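Side-chain contacts in malate dehydrogenase (Entamoeba histolytica, PDB 3I0P), which probably catalyses the NAD-dependent interconversion of malate and oxaloacetate, and binds its dinucleotide cofactor between two subunits: residues 12-17 with 342-347; 74-79 with 101-106; 152-157 with 238-243. All coordinates share one frame; numbering follows the deposited sequence. Where two conformers were deposited one is given.

Interaction 1 (12-17 with 342-347); sequences DTIKEF and DDLPLV
Ile-14 leaves helix 11-24 pointing toward Asp-342 and Leu-344, and all of its contact with these two residues is made at the far end of its longer branch. At CB the side chain forks. With chi1 at -59°, the short branch CG2 lies anti to the backbone N, while CG1 stands beside that N. Neither CB nor CG2 comes close to segment 342-347, and CG1 serves to carry the terminal methyl outward. The chain then runs on nearly straight through CG1 (chi2 164°), delivering CD1 to the strand. There CD1 lies 4.0 Å from Asp-342 CB, so it meets the methylene and not the carboxylate; the two side chains cross at about a right angle. Strand 342-345 pairs antiparallel with strand 6-9, near the N-terminus, in a small two-stranded sheet, and leads into the last helix, 346-359. Asp-342 and Leu-344, two apart on this strand, both project toward helix 11-24. The second partner of CD1 is Leu-344 CD1 at 4.1 Å, where the side chains reach toward each other tip to tip. Val-9 and Ile-52 pack against both Ile-14 and Leu-344, while Ile-40 also touches Ile-14. Asp-342 OD1 has a long, weak ion pair with Arg-337.

Interaction 2 (74-79 with 101-106); sequences PSIIRE and MKMAIE
Glu-79 OE2 approaches the terminal methyl of Met-103, with 3.4 Å between OE2 and Met-103 CE, while the same oxygen is held by a salt bridge to Lys-107, one helical turn beyond Met-103. The lysine probably also eases the proximity of a like charge, since Glu-79 OE2 and Glu-106 OE1 are 6.4 Å apart. Met-103 spans the gap as an extended chain: CG is anti to the backbone N (chi1 -166°), and the remaining torsions stay near 180°, carrying CE well away from the helix. On the apolar side, CE meets the end of Ile-76, 4.0 Å from Ile-76 CD1, and it lies nearly as close to CG1 of that residue. Both strand side chains cross the methionine at a slant. Glu-79 is likewise extended, which carries its carboxylate out to the methyl. Ile-76 and Glu-79 can both face the helix because the strand has a beta bulge, where Ile-77 and Arg-78 both bond to Val-85. The contact thus packs strand 75-79, outermost in the mixed sheet within this chain, against helix 93-111, the helix of a beta-alpha-beta crossover linking the parallel strands 83-87 and 113-121.

Interaction 3 (152-157 with 238-243); sequences AATFGD and SDEVSG. With NAD (nicotinamide-adenine-dinucleotide), chain B.
The Phe-155 ring, which is also stacked with His-320 of the second subunit, meets the Glu-240 carboxylate with the two planes 49° apart, and on one face of the ring the methyl CG2 of Thr-154 sits 3.9 Å above the plane, over the centre. Phe-155 occupies the third position of a type II beta turn from Ala-153 to Gly-156, and this turn together with the 238-243 loop forms part of the adenine end of an NAD site between the subunits. The two side chains, Phe-155 and Glu-240, cross at about a right angle, and Glu-240, extended beyond CG, brings CD to 3.5 Å from Phe-155 CZ. Its oxygen OE2 comes obliquely toward the ring, 3.3 Å from Phe-155 CZ. The adenine amine N6A is oblique to the ring as well, and lies 3.6 Å from Phe-155 CE2. Thr-154 adds a smaller contact, its CG2 packing near Ser-238 O and Glu-240 CG, while its hydroxyl is hydrogen-bonded to Ser-244. Glu-240 OE2 also has a salt bridge to Lys-329 of the second subunit, which would probably stabilise its negative charge. The same oxygen receives N-H from the adenine amine in a nearly straight bond, N6A to OE2 2.8 Å, with an N-H...O angle of 164°.

Interaction 1 brings together a helix near the start of the chain and a strand near its end, so the loop it closes encloses the other two contacts, which follow one another in series. The centres of interactions 1 and 2 are about 33 Å apart, those of 2 and 3 about 36 Å, and those of 1 and 3 about 39 Å; none touches another. Interaction 2 belongs to the large mixed sheet at its 75-79 edge within this chain, whereas interaction 1 uses the separate two-stranded sheet 6-9/342-345. Interaction 3, across the chain's centre from interaction 1, joins loops at the subunit interface. Interactions 1 and 2 thus lie within one subunit, while interaction 3 borders the cofactor and the second subunit.

Interaction 1 (12-17 with 342-347)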
loop_
_atom_site.group_PDB
_atom_site.type_symbol
_atom_site.label_atom_id
_atom_site.label_comp_id
_atom_site.label_asym_id
_atom_site.label_seq_id
_atom_site.Cartn_x
_atom_site.Cartn_y
_atom_site.Cartn_z
ATOM N N ASP A 12 -23.399 -21.476 -11.763
ATOM C CA ASP A 12 -24.816 -21.121 -11.831
ATOM C C ASP A 12 -25.621 -21.712 -10.674
ATOM O O ASP A 12 -26.410 -21.000 -10.061
ATOM C CB ASP A 12 -25.439 -21.543 -13.168
ATOM C CG ASP A 12 -24.988 -20.668 -14.347
ATOM O OD1 ASP A 12 -25.033 -19.416 -14.261
ATOM O OD2 ASP A 12 -24.610 -21.248 -15.387
ATOM N N THR A 13 -25.423 -23.000 -10.379
ATOM C CA THR A 13 -26.105 -23.654 -9.253
ATOM C C THR A 13 -25.799 -22.927 -7.940
ATOM O O THR A 13 -26.716 -22.577 -7.199
ATOM C CB THR A 13 -25.729 -25.173 -9.110
ATOM O OG1 THR A 13 -26.060 -25.877 -10.310
ATOM C CG2 THR A 13 -26.464 -25.830 -7.942
ATOM N N ILE A 14 -24.511 -22.705 -7.673
ATOM C CA ILE A 14 -24.052 -22.023 -6.468
ATOM C C ILE A 14 -24.627 -20.607 -6.373
ATOM O O ILE A 14 -25.101 -20.198 -5.307
ATOM C CB ILE A 14 -22.501 -21.992 -6.400
ATOM C CG1 ILE A 14 -21.937 -23.413 -6.402
ATOM C CG2 ILE A 14 -22.013 -21.226 -5.164
ATOM C CD1 ILE A 14 -20.465 -23.494 -6.727
ATOM N N LYS A 15 -24.578 -19.884 -7.497
ATOM C CA LYS A 15 -25.121 -18.527 -7.665
ATOM C C LYS A 15 -26.587 -18.446 -7.293
ATOM O O LYS A 15 -26.967 -17.650 -6.438
ATOM C CB LYS A 15 -25.030 -18.112 -9.139
ATOM C CG LYS A 15 -24.017 -17.077 -9.523
ATOM C CD LYS A 15 -24.122 -16.832 -11.020
ATOM C CE LYS A 15 -23.781 -15.389 -11.394
ATOM N NZ LYS A 15 -23.038 -15.336 -12.696
ATOM N N GLU A 16 -27.405 -19.268 -7.957
ATOM C CA GLU A 16 -28.860 -19.283 -7.783
ATOM C C GLU A 16 -29.252 -19.703 -6.378
ATOM O O GLU A 16 -30.193 -19.157 -5.799
ATOM C CB GLU A 16 -29.506 -20.230 -8.800
ATOM C CG GLU A 16 -30.898 -20.750 -8.410
ATOM C CD GLU A 16 -32.022 -19.759 -8.696
ATOM O OE1 GLU A 16 -31.734 -18.589 -9.028
ATOM O OE2 GLU A 16 -33.199 -20.153 -8.583
ATOM N N PHE A 17 -28.514 -20.669 -5.838
ATOM C CA PHE A 17 -28.819 -21.258 -4.534
ATOM C C PHE A 17 -28.621 -20.233 -3.445
ATOM O O PHE A 17 -29.450 -20.091 -2.553
ATOM C CB PHE A 17 -27.923 -22.468 -4.270
ATOM C CG PHE A 17 -28.080 -23.049 -2.897
ATOM C CD1 PHE A 17 -29.201 -23.819 -2.575
ATOM C CD2 PHE A 17 -27.110 -22.835 -1.922
ATOM C CE1 PHE A 17 -29.354 -24.366 -1.296
ATOM C CE2 PHE A 17 -27.250 -23.375 -0.635
ATOM C CZ PHE A 17 -28.374 -24.144 -0.322
ATOM N N ASP A 342 -17.065 -25.839 -9.832
ATOM C CA ASP A 342 -16.222 -25.642 -8.659
ATOM C C ASP A 342 -16.240 -26.918 -7.817
ATOM O O ASP A 342 -17.299 -27.452 -7.500
ATOM C CB ASP A 342 -16.763 -24.443 -7.866
ATOM C CG ASP A 342 -15.829 -23.972 -6.744
ATOM O OD1 ASP A 342 -14.690 -24.475 -6.601
ATOM O OD2 ASP A 342 -16.260 -23.069 -5.992
ATOM N N ASP A 343 -15.063 -27.424 -7.484
ATOM C CA ASP A 343 -14.958 -28.617 -6.661
ATOM C C ASP A 343 -15.055 -28.265 -5.177
ATOM O O ASP A 343 -14.087 -27.812 -4.567
ATOM C CB ASP A 343 -13.658 -29.357 -6.962
ATOM C CG ASP A 343 -13.594 -29.875 -8.383
ATOM O OD1 ASP A 343 -14.500 -30.624 -8.821
ATOM O OD2 ASP A 343 -12.620 -29.534 -9.069
ATOM N N LEU A 344 -16.229 -28.484 -4.603
ATOM C CA LEU A 344 -16.491 -28.131 -3.211
ATOM C C LEU A 344 -16.233 -29.297 -2.262
ATOM O O LEU A 344 -16.586 -30.442 -2.573
ATOM C CB LEU A 344 -17.931 -27.640 -3.044
ATOM C CG LEU A 344 -18.391 -26.506 -3.961
ATOM C CD1 LEU A 344 -19.832 -26.127 -3.665
ATOM C CD2 LEU A 344 -17.463 -25.299 -3.825
ATOM N N PRO A 345 -15.611 -29.013 -1.100
ATOM C CA PRO A 345 -15.443 -30.020 -0.052
ATOM C C PRO A 345 -16.782 -30.594 0.377
ATOM O O PRO A 345 -17.825 -29.985 0.126
ATOM C CB PRO A 345 -14.837 -29.224 1.102
ATOM C CG PRO A 345 -14.115 -28.113 0.442
ATOM C CD PRO A 345 -14.947 -27.741 -0.748
ATOM N N LEU A 346 -16.733 -31.762 1.017
ATOM C CA LEU A 346 -17.916 -32.488 1.478
ATOM C C LEU A 346 -18.682 -31.722 2.551
ATOM O O LEU A 346 -19.915 -31.740 2.576
ATOM C CB LEU A 346 -17.504 -33.848 2.030
ATOM C CG LEU A 346 -18.437 -35.021 1.685
ATOM C CD1 LEU A 346 -18.007 -35.682 0.343
ATOM C CD2 LEU A 346 -18.522 -36.060 2.854
ATOM N N VAL A 347 -17.951 -31.042 3.432
ATOM C CA VAL A 347 -18.576 -30.201 4.461
ATOM C C VAL A 347 -19.490 -29.140 3.841
ATOM O O VAL A 347 -20.581 -28.900 4.348
ATOM C CB VAL A 347 -17.528 -29.588 5.464
ATOM C CG1 VAL A 347 -16.559 -28.627 4.768
ATOM C CG2 VAL A 347 -18.228 -28.906 6.639
#

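Interaction 2 (74-79 with 101-106)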
loop_
_atom_site.group_PDB
_atom_site.type_symbol
_atom_site.label_atom_id
_atom_site.label_comp_id
_atom_site.label_asym_id
_atom_site.label_seq_id
_atom_site.Cartn_x
_atom_site.Cartn_y
_atom_site.Cartn_z
ATOM N N PRO A 74 -27.490 1.342 3.478
ATOM C CA PRO A 74 -26.685 2.386 4.125
ATOM C C PRO A 74 -27.396 3.741 4.175
ATOM O O PRO A 74 -28.284 3.997 3.359
ATOM C CB PRO A 74 -25.452 2.471 3.226
ATOM C CG PRO A 74 -25.940 2.021 1.896
ATOM C CD PRO A 74 -26.870 0.893 2.223
ATOM N N SER A 75 -27.007 4.588 5.128
ATOM C CA SER A 75 -27.541 5.950 5.237
ATOM C C SER A 75 -26.436 6.977 5.045
ATOM O O SER A 75 -25.350 6.846 5.616
ATOM C CB SER A 75 -28.185 6.180 6.607
ATOM O OG SER A 75 -29.275 5.305 6.829
ATOM N N ILE A 76 -26.723 8.008 4.255
ATOM C CA ILE A 76 -25.788 9.109 4.050
ATOM C C ILE A 76 -25.719 9.955 5.328
ATOM O O ILE A 76 -26.723 10.525 5.756
ATOM C CB ILE A 76 -26.184 9.964 2.811
ATOM C CG1 ILE A 76 -26.014 9.145 1.528
ATOM C CG2 ILE A 76 -25.341 11.216 2.726
ATOM C CD1 ILE A 76 -26.866 9.607 0.359
ATOM N N ILE A 77 -24.539 10.012 5.946
ATOM C CA ILE A 77 -24.321 10.870 7.116
ATOM C C ILE A 77 -23.813 12.263 6.706
ATOM O O ILE A 77 -24.327 13.280 7.179
ATOM C CB ILE A 77 -23.365 10.219 8.154
ATOM C CG1 ILE A 77 -23.927 8.888 8.690
ATOM C CG2 ILE A 77 -23.054 11.177 9.296
ATOM C CD1 ILE A 77 -25.372 8.914 9.171
ATOM N N ARG A 78 -22.815 12.301 5.823
ATOM C CA ARG A 78 -22.190 13.549 5.384
ATOM C C ARG A 78 -21.690 13.383 3.958
ATOM O O ARG A 78 -20.886 12.494 3.681
ATOM C CB ARG A 78 -21.027 13.929 6.314
ATOM C CG ARG A 78 -20.789 15.437 6.404
ATOM C CD ARG A 78 -19.428 15.812 6.989
ATOM N NE ARG A 78 -19.370 15.739 8.451
ATOM C CZ ARG A 78 -18.507 16.433 9.206
ATOM N NH1 ARG A 78 -18.522 16.306 10.532
ATOM N NH2 ARG A 78 -17.628 17.265 8.642
ATOM N N GLU A 79 -22.176 14.226 3.052
ATOM C CA GLU A 79 -21.813 14.124 1.635
ATOM C C GLU A 79 -21.283 15.444 1.057
ATOM O O GLU A 79 -21.893 16.498 1.245
ATOM C CB GLU A 79 -23.012 13.622 0.821
ATOM C CG GLU A 79 -22.753 13.417 -0.673
ATOM C CD GLU A 79 -23.971 12.881 -1.423
ATOM O OE1 GLU A 79 -25.126 13.179 -1.024
ATOM O OE2 GLU A 79 -23.767 12.161 -2.432
ATOM N N MET A 101 -18.815 1.996 -3.252
ATOM C CA MET A 101 -17.890 2.106 -4.373
ATOM C C MET A 101 -18.582 2.647 -5.627
ATOM O O MET A 101 -18.056 3.542 -6.287
ATOM C CB MET A 101 -17.187 0.763 -4.649
ATOM C CG MET A 101 -16.263 0.766 -5.866
ATOM S SD MET A 101 -14.905 1.965 -5.822
ATOM C CE MET A 101 -13.630 1.040 -4.970
ATOM N N LYS A 102 -19.765 2.121 -5.948
ATOM C CA LYS A 102 -20.549 2.641 -7.074
ATOM C C LYS A 102 -20.718 4.144 -6.926
ATOM O O LYS A 102 -20.672 4.892 -7.898
ATOM C CB LYS A 102 -21.923 1.987 -7.132
ATOM C CG LYS A 102 -21.976 0.738 -7.951
ATOM C CD LYS A 102 -23.311 0.011 -7.772
ATOM C CE LYS A 102 -24.494 0.776 -8.372
ATOM N NZ LYS A 102 -25.775 0.049 -8.095
ATOM N N MET A 103 -20.914 4.558 -5.684
ATOM C CA MET A 103 -21.076 5.947 -5.321
ATOM C C MET A 103 -19.761 6.707 -5.500
ATOM O O MET A 103 -19.753 7.805 -6.058
ATOM C CB MET A 103 -21.558 6.002 -3.883
ATOM C CG MET A 103 -22.083 7.321 -3.431
ATOM S SD MET A 103 -23.233 7.091 -2.055
ATOM C CE MET A 103 -23.462 8.827 -1.666
ATOM N N ALA A 104 -18.650 6.120 -5.056
ATOM C CA ALA A 104 -17.335 6.714 -5.285
ATOM C C ALA A 104 -16.997 6.835 -6.780
ATOM O O ALA A 104 -16.369 7.810 -7.198
ATOM C CB ALA A 104 -16.264 5.937 -4.553
ATOM N N ILE A 105 -17.412 5.845 -7.572
ATOM C CA ILE A 105 -17.214 5.855 -9.025
ATOM C C ILE A 105 -17.995 7.000 -9.668
ATOM O O ILE A 105 -17.463 7.762 -10.483
ATOM C CB ILE A 105 -17.643 4.511 -9.669
ATOM C CG1 ILE A 105 -16.663 3.398 -9.301
ATOM C CG2 ILE A 105 -17.747 4.635 -11.188
ATOM C CD1 ILE A 105 -17.221 1.994 -9.508
ATOM N N GLU A 106 -19.259 7.111 -9.278
ATOM C CA GLU A 106 -20.176 8.111 -9.786
ATOM C C GLU A 106 -19.592 9.515 -9.586
ATOM O O GLU A 106 -19.563 10.325 -10.516
ATOM C CB GLU A 106 -21.505 7.952 -9.046
ATOM C CG GLU A 106 -22.722 8.582 -9.704
ATOM C CD GLU A 106 -23.914 8.687 -8.741
ATOM O OE1 GLU A 106 -23.764 8.334 -7.540
ATOM O OE2 GLU A 106 -25.002 9.125 -9.192
#

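Interaction 3 (152-157 with 238-243)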
loop_
_atom_site.group_PDB
_atom_site.type_symbol
_atom_site.label_atom_id
_atom_site.label_comp_id
_atom_site.label_asym_id
_atom_site.label_seq_id
_atom_site.Cartn_x
_atom_site.Cartn_y
_atom_site.Cartn_z
ATOM N N ALA A 152 -0.284 -9.081 15.235
ATOM C CA ALA A 152 0.574 -8.348 16.169
ATOM C C ALA A 152 1.363 -7.254 15.472
ATOM O O ALA A 152 1.924 -7.475 14.393
ATOM C CB ALA A 152 1.529 -9.289 16.876
ATOM N N ALA A 153 1.408 -6.083 16.104
ATOM C CA ALA A 153 2.305 -4.991 15.718
ATOM C C ALA A 153 3.759 -5.472 15.697
ATOM O O ALA A 153 4.062 -6.567 16.185
ATOM C CB ALA A 153 2.162 -3.839 16.691
ATOM N N THR A 154 4.657 -4.665 15.128
ATOM C CA THR A 154 6.090 -4.980 15.158
ATOM C C THR A 154 6.595 -4.804 16.589
ATOM O O THR A 154 6.403 -3.743 17.196
ATOM C CB THR A 154 6.903 -4.106 14.176
ATOM O OG1 THR A 154 6.374 -4.257 12.856
ATOM C CG2 THR A 154 8.361 -4.514 14.170
ATOM N N PHE A 155 7.224 -5.864 17.107
ATOM C CA PHE A 155 7.680 -5.978 18.509
ATOM C C PHE A 155 6.541 -6.333 19.475
ATOM O O PHE A 155 6.711 -6.246 20.697
ATOM C CB PHE A 155 8.443 -4.726 19.002
ATOM C CG PHE A 155 9.593 -4.311 18.114
ATOM C CD1 PHE A 155 10.405 -5.262 17.490
ATOM C CD2 PHE A 155 9.877 -2.956 17.921
ATOM C CE1 PHE A 155 11.465 -4.869 16.667
ATOM C CE2 PHE A 155 10.937 -2.549 17.103
ATOM C CZ PHE A 155 11.731 -3.507 16.473
ATOM N N GLY A 156 5.393 -6.736 18.924
ATOM C CA GLY A 156 4.196 -7.034 19.720
ATOM C C GLY A 156 4.043 -8.516 19.987
ATOM O O GLY A 156 4.562 -9.344 19.233
ATOM N N ASP A 157 3.334 -8.851 21.064
ATOM C CA ASP A 157 3.195 -10.242 21.525
ATOM C C ASP A 157 1.716 -10.574 21.749
ATOM O O ASP A 157 1.363 -11.429 22.574
ATOM C CB ASP A 157 4.012 -10.446 22.813
ATOM C CG ASP A 157 4.412 -11.908 23.050
ATOM O OD1 ASP A 157 4.598 -12.655 22.065
ATOM O OD2 ASP A 157 4.550 -12.307 24.229
ATOM N N SER A 238 8.318 -10.619 11.534
ATOM C CA SER A 238 8.396 -10.052 12.884
ATOM C C SER A 238 9.633 -9.197 13.097
ATOM O O SER A 238 9.660 -8.387 14.016
ATOM C CB SER A 238 8.309 -11.149 13.954
ATOM O OG SER A 238 9.008 -12.315 13.556
ATOM N N ASP A 239 10.641 -9.381 12.248
ATOM C CA ASP A 239 11.867 -8.585 12.309
ATOM C C ASP A 239 11.856 -7.455 11.283
ATOM O O ASP A 239 11.455 -7.647 10.124
ATOM C CB ASP A 239 13.120 -9.450 12.072
ATOM C CG ASP A 239 13.136 -10.727 12.899
ATOM O OD1 ASP A 239 12.894 -10.678 14.131
ATOM O OD2 ASP A 239 13.408 -11.788 12.306
ATOM N N GLU A 240 12.324 -6.286 11.722
ATOM C CA GLU A 240 12.502 -5.119 10.859
ATOM C C GLU A 240 13.408 -5.454 9.685
ATOM O O GLU A 240 13.283 -4.874 8.595
ATOM C CB GLU A 240 13.129 -3.974 11.642
ATOM C CG GLU A 240 12.227 -3.363 12.674
ATOM C CD GLU A 240 12.902 -2.240 13.419
ATOM O OE1 GLU A 240 14.153 -2.218 13.460
ATOM O OE2 GLU A 240 12.184 -1.383 13.968
ATOM N N VAL A 241 14.311 -6.403 9.925
ATOM C CA VAL A 241 15.297 -6.800 8.936
ATOM C C VAL A 241 14.632 -7.371 7.671
ATOM O O VAL A 241 15.115 -7.155 6.561
ATOM C CB VAL A 241 16.405 -7.729 9.562
ATOM C CG1 VAL A 241 15.958 -9.186 9.675
ATOM C CG2 VAL A 241 17.690 -7.619 8.778
ATOM N N SER A 242 13.509 -8.063 7.843
ATOM C CA SER A 242 12.799 -8.649 6.713
ATOM C C SER A 242 11.690 -7.722 6.200
ATOM O O SER A 242 11.066 -8.013 5.180
ATOM C CB SER A 242 12.245 -10.030 7.078
ATOM O OG SER A 242 11.506 -9.964 8.280
ATOM N N GLY A 243 11.456 -6.615 6.911
ATOM C CA GLY A 243 10.491 -5.597 6.489
ATOM C C GLY A 243 9.196 -5.523 7.286
ATOM O O GLY A 243 8.234 -4.879 6.851
HETATM P PA NAD B . 12.674 1.883 6.258
HETATM O O1A NAD B . 13.740 2.699 6.947
HETATM O O2A NAD B . 12.854 0.400 6.174
HETATM O O5B NAD B . 11.295 2.215 7.015
HETATM C C5B NAD B . 10.911 3.583 7.241
HETATM C C4B NAD B . 9.438 3.719 7.649
HETATM O O4B NAD B . 9.027 2.665 8.530
HETATM C C3B NAD B . 9.166 4.998 8.414
HETATM O O3B NAD B . 7.817 5.412 8.140
HETATM C C2B NAD B . 9.302 4.588 9.864
HETATM O O2B NAD B . 8.541 5.436 10.725
HETATM C C1B NAD B . 8.727 3.187 9.834
HETATM N N9A NAD B . 9.259 2.266 10.883
HETATM C C8A NAD B . 10.526 1.854 11.032
HETATM N N7A NAD B . 10.576 1.003 12.079
HETATM C C5A NAD B . 9.325 0.877 12.580
HETATM C C6A NAD B . 8.756 0.155 13.634
HETATM N N6A NAD B . 9.513 -0.641 14.428
HETATM N N1A NAD B . 7.428 0.259 13.880
HETATM C C2A NAD B . 6.651 1.042 13.119
HETATM N N3A NAD B . 7.169 1.740 12.100
HETATM C C4A NAD B . 8.500 1.676 11.813
HETATM O O3 NAD B . 12.352 2.479 4.779
HETATM P PN NAD B . 13.289 2.457 3.447
HETATM O O1N NAD B . 12.591 1.592 2.426
HETATM O O2N NAD B . 14.728 2.196 3.817
HETATM O O5D NAD B . 13.220 3.969 2.919
HETATM C C5D NAD B . 14.035 4.991 3.500
HETATM C C4D NAD B . 13.896 6.292 2.714
HETATM O O4D NAD B . 14.379 6.125 1.379
HETATM C C3D NAD B . 12.446 6.741 2.594
HETATM O O3D NAD B . 12.356 8.082 3.098
HETATM C C2D NAD B . 12.109 6.640 1.106
HETATM O O2D NAD B . 11.238 7.663 0.592
HETATM C C1D NAD B . 13.477 6.772 0.474
HETATM N N1N NAD B . 13.517 6.204 -0.871
HETATM C C2N NAD B . 13.477 7.051 -1.924
HETATM C C3N NAD B . 13.514 6.553 -3.229
HETATM C C7N NAD B . 13.467 7.479 -4.413
HETATM O O7N NAD B . 13.506 7.001 -5.539
HETATM N N7N NAD B . 13.385 8.792 -4.212
HETATM C C4N NAD B . 13.594 5.172 -3.429
HETATM C C5N NAD B . 13.626 4.318 -2.321
HETATM C C6N NAD B . 13.588 4.867 -1.040
#